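Local coordinates for universal stress protein (Archaeoglobus fulgidus, PDB 3LOQ) that binds adenosine monophosphate and belongs to the universal stress protein A family, its cellular role being otherwise uncharacterised, at residues Ala252-Gly261 with Ser281-Lys289. Sequence-based numbering, arbitrary orientation.
Sequences ATTIFMGSRG and SPVPVFVCK. With ACT (acetate ion), chain I; ACT (acetate ion), chain K; ACT (acetate ion), chain H.
I255 and M257 pair in parallel with 285-288 through backbone bonds that alternate along the two strands: I255 N to P284 O, F286 N to I255 O, M257 N to F286 O, C288 N to M257 O (2.8 Å) and S259 N to C288 O. P284 O takes a second donor, T254 OG1, at 2.7 Å; this hydroxyl stands 47° above the carbonyl plane, whereas I255 N lies in it. The same hydroxyl is also bonded to Y158 OH. At the far end the K289 chain curls back and brings NZ to S259 O (3.3 Å) from above its carbonyl plane. S259 OG accepts from G261 N, an ST turn, and meets an acetate ion. The two strands, joined by helices 265-271 and 273-280, form a parallel beta-alpha-beta crossover in the second Usp-like half of the chain. Strand 285-288 also pairs antiparallel with 157-160 of the AMP-binding half, bringing the sheets of both halves together. On one face, F286 lays CD2 over the centre of the F256 ring, 3.7 Å above its plane, the planes inclined at 39°. F256 CD1 also presses on F286 CB (3.4 Å), and Y189 and A190 of helix 181-197 pack against F256. Without the F256 ring, as with an alanine here, F286 CB and CD2 would probably lose their cover, leaving a gap beside Y189 and A190, though the Y158 and Y189 rings still flank F286. On the opposite face, the selenomethionine M257 carries CG between its backbone N and carbonyl carbon (chi1 62°), alongside V287 CG2 (3.9 Å), while SE crosses to V285 CG1 at 3.8 Å. V283 sets CB against T253 O and CG2 against T254 CA.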
loop_
_atom_site.group_PDB
_atom_site.type_symbol
_atom_site.label_atom_id
_atom_site.label_comp_id
_atom_site.label_asym_id
_atom_site.label_seq_id
_atom_site.Cartn_x
_atom_site.Cartn_y
_atom_site.Cartn_z
ATOM N N ALA A 252 -10.834 -12.367 1.568
ATOM C CA ALA A 252 -9.431 -12.028 1.657
ATOM C C ALA A 252 -9.242 -10.910 2.677
ATOM O O ALA A 252 -10.071 -10.016 2.780
ATOM C CB ALA A 252 -8.904 -11.596 0.275
ATOM N N THR A 253 -8.145 -10.952 3.425
ATOM C CA THR A 253 -7.839 -9.910 4.411
ATOM C C THR A 253 -6.960 -8.768 3.848
ATOM O O THR A 253 -6.839 -7.701 4.450
ATOM C CB THR A 253 -7.145 -10.533 5.625
ATOM O OG1 THR A 253 -6.019 -11.302 5.185
ATOM C CG2 THR A 253 -8.105 -11.468 6.349
ATOM N N THR A 254 -6.342 -8.990 2.693
ATOM C CA THR A 254 -5.596 -7.926 2.039
ATOM C C THR A 254 -5.456 -8.300 0.572
ATOM O O THR A 254 -5.574 -9.472 0.215
ATOM C CB THR A 254 -4.223 -7.698 2.709
ATOM O OG1 THR A 254 -3.585 -6.533 2.166
ATOM C CG2 THR A 254 -3.328 -8.887 2.503
ATOM N N ILE A 255 -5.253 -7.305 -0.283
ATOM C CA ILE A 255 -5.043 -7.562 -1.702
ATOM C C ILE A 255 -3.648 -7.091 -2.084
ATOM O O ILE A 255 -3.271 -5.964 -1.762
ATOM C CB ILE A 255 -6.051 -6.799 -2.562
ATOM C CG1 ILE A 255 -7.460 -7.335 -2.332
ATOM C CG2 ILE A 255 -5.692 -6.941 -4.035
ATOM C CD1 ILE A 255 -8.557 -6.378 -2.812
ATOM N N PHE A 256 -2.868 -7.958 -2.735
ATOM C CA PHE A 256 -1.548 -7.574 -3.223
ATOM C C PHE A 256 -1.658 -7.460 -4.731
ATOM O O PHE A 256 -2.334 -8.273 -5.372
ATOM C CB PHE A 256 -0.489 -8.617 -2.896
ATOM C CG PHE A 256 0.015 -8.579 -1.479
ATOM C CD1 PHE A 256 -0.704 -7.954 -0.475
ATOM C CD2 PHE A 256 1.213 -9.210 -1.146
ATOM C CE1 PHE A 256 -0.236 -7.936 0.845
ATOM C CE2 PHE A 256 1.688 -9.199 0.162
ATOM C CZ PHE A 256 0.957 -8.558 1.160
HETATM N N MSE A 257 -0.995 -6.465 -5.308
HETATM C CA MSE A 257 -0.992 -6.327 -6.764
HETATM C C MSE A 257 0.256 -5.590 -7.246
HETATM O O MSE A 257 1.018 -5.048 -6.445
HETATM C CB MSE A 257 -2.270 -5.622 -7.241
HETATM C CG MSE A 257 -2.442 -4.206 -6.725
HETATM SE SE MSE A 257 -4.294 -3.543 -6.890
HETATM C CE MSE A 257 -4.673 -4.055 -8.734
ATOM N N GLY A 258 0.464 -5.580 -8.557
ATOM C CA GLY A 258 1.579 -4.873 -9.150
ATOM C C GLY A 258 1.112 -3.699 -9.979
ATOM O O GLY A 258 -0.015 -3.681 -10.446
ATOM N N SER A 259 1.979 -2.713 -10.171
ATOM C CA SER A 259 1.662 -1.596 -11.049
ATOM C C SER A 259 2.907 -1.033 -11.693
ATOM O O SER A 259 3.869 -0.704 -10.991
ATOM C CB SER A 259 0.977 -0.469 -10.275
ATOM O OG SER A 259 0.846 0.683 -11.102
ATOM N N ARG A 260 2.881 -0.889 -13.018
ATOM C CA ARG A 260 4.013 -0.320 -13.741
ATOM C C ARG A 260 3.996 1.212 -13.697
ATOM O O ARG A 260 4.957 1.856 -14.108
ATOM C CB ARG A 260 4.037 -0.806 -15.188
ATOM C CG ARG A 260 2.914 -0.260 -16.016
ATOM C CD ARG A 260 2.254 -1.350 -16.822
ATOM N NE ARG A 260 3.085 -1.796 -17.932
ATOM C CZ ARG A 260 3.133 -3.054 -18.368
ATOM N NH1 ARG A 260 2.402 -3.998 -17.774
ATOM N NH2 ARG A 260 3.918 -3.373 -19.392
ATOM N N GLY A 261 2.913 1.791 -13.186
ATOM C CA GLY A 261 2.799 3.238 -13.094
ATOM C C GLY A 261 2.945 3.919 -14.447
ATOM O O GLY A 261 3.670 4.912 -14.590
ATOM N N SER A 281 -12.015 -1.104 -2.123
ATOM C CA SER A 281 -11.624 -2.211 -1.262
ATOM C C SER A 281 -11.870 -1.881 0.199
ATOM O O SER A 281 -11.517 -0.800 0.666
ATOM C CB SER A 281 -10.155 -2.610 -1.466
ATOM O OG SER A 281 -9.737 -3.461 -0.414
ATOM N N PRO A 282 -12.479 -2.827 0.925
ATOM C CA PRO A 282 -12.743 -2.747 2.363
ATOM C C PRO A 282 -11.520 -3.198 3.178
ATOM O O PRO A 282 -11.557 -3.127 4.415
ATOM C CB PRO A 282 -13.895 -3.742 2.571
ATOM C CG PRO A 282 -14.011 -4.528 1.275
ATOM C CD PRO A 282 -12.894 -4.119 0.366
ATOM N N VAL A 283 -10.469 -3.665 2.502
ATOM C CA VAL A 283 -9.247 -4.111 3.186
ATOM C C VAL A 283 -8.005 -3.428 2.613
ATOM O O VAL A 283 -8.063 -2.791 1.562
ATOM C CB VAL A 283 -9.057 -5.663 3.158
ATOM C CG1 VAL A 283 -10.263 -6.372 3.785
ATOM C CG2 VAL A 283 -8.784 -6.180 1.717
ATOM N N PRO A 284 -6.874 -3.532 3.319
ATOM C CA PRO A 284 -5.733 -2.765 2.813
ATOM C C PRO A 284 -5.180 -3.347 1.505
ATOM O O PRO A 284 -5.191 -4.562 1.305
ATOM C CB PRO A 284 -4.713 -2.858 3.959
ATOM C CG PRO A 284 -5.598 -3.128 5.221
ATOM C CD PRO A 284 -6.689 -4.002 4.706
ATOM N N VAL A 285 -4.721 -2.472 0.615
ATOM C CA VAL A 285 -4.155 -2.896 -0.661
ATOM C C VAL A 285 -2.664 -2.562 -0.755
ATOM O O VAL A 285 -2.257 -1.409 -0.595
ATOM C CB VAL A 285 -4.940 -2.300 -1.836
ATOM C CG1 VAL A 285 -4.370 -2.786 -3.176
ATOM C CG2 VAL A 285 -6.411 -2.685 -1.699
ATOM N N PHE A 286 -1.860 -3.595 -0.998
ATOM C CA PHE A 286 -0.413 -3.473 -1.154
ATOM C C PHE A 286 -0.093 -3.470 -2.653
ATOM O O PHE A 286 -0.503 -4.376 -3.388
ATOM C CB PHE A 286 0.241 -4.671 -0.465
ATOM C CG PHE A 286 1.749 -4.732 -0.560
ATOM C CD1 PHE A 286 2.550 -4.025 0.331
ATOM C CD2 PHE A 286 2.367 -5.575 -1.481
ATOM C CE1 PHE A 286 3.935 -4.111 0.275
ATOM C CE2 PHE A 286 3.761 -5.679 -1.535
ATOM C CZ PHE A 286 4.543 -4.947 -0.658
ATOM N N VAL A 287 0.629 -2.450 -3.105
ATOM C CA VAL A 287 0.937 -2.299 -4.523
ATOM C C VAL A 287 2.435 -2.267 -4.786
ATOM O O VAL A 287 3.135 -1.349 -4.356
ATOM C CB VAL A 287 0.359 -1.008 -5.093
ATOM C CG1 VAL A 287 0.753 -0.886 -6.573
ATOM C CG2 VAL A 287 -1.144 -0.981 -4.919
ATOM N N CYS A 288 2.911 -3.271 -5.512
ATOM C CA CYS A 288 4.333 -3.459 -5.777
ATOM C C CYS A 288 4.721 -2.622 -6.981
ATOM O O CYS A 288 4.013 -2.628 -7.991
ATOM C CB CYS A 288 4.602 -4.934 -6.068
ATOM S SG CYS A 288 6.182 -5.472 -5.525
ATOM N N LYS A 289 5.835 -1.906 -6.883
ATOM C CA LYS A 289 6.143 -0.863 -7.870
ATOM C C LYS A 289 7.341 -1.155 -8.770
ATOM O O LYS A 289 7.682 -0.343 -9.621
ATOM C CB LYS A 289 6.287 0.510 -7.186
ATOM C CG LYS A 289 4.951 1.047 -6.661
ATOM C CD LYS A 289 4.076 1.429 -7.837
ATOM C CE LYS A 289 4.806 2.462 -8.705
ATOM N NZ LYS A 289 4.280 2.430 -10.059
HETATM C C ACT I . -0.024 -3.696 -14.912
HETATM O O ACT I . -1.152 -3.883 -15.428
HETATM O OXT ACT I . 0.776 -4.692 -14.947
HETATM C CH3 ACT I . 0.297 -2.345 -14.307
HETATM C C ACT K . -2.856 -1.054 -12.149
HETATM O O ACT K . -3.821 -0.883 -12.938
HETATM O OXT ACT K . -2.220 -0.007 -11.815
HETATM C CH3 ACT K . -2.501 -2.442 -11.652
HETATM C C ACT H . -2.397 -7.133 -11.757
HETATM O O ACT H . -2.554 -8.331 -12.153
HETATM O OXT ACT H . -1.323 -6.896 -11.082
HETATM C CH3 ACT H . -3.473 -6.081 -12.058
HETATM O O HOH W 1 6.467 3.681 -11.616
#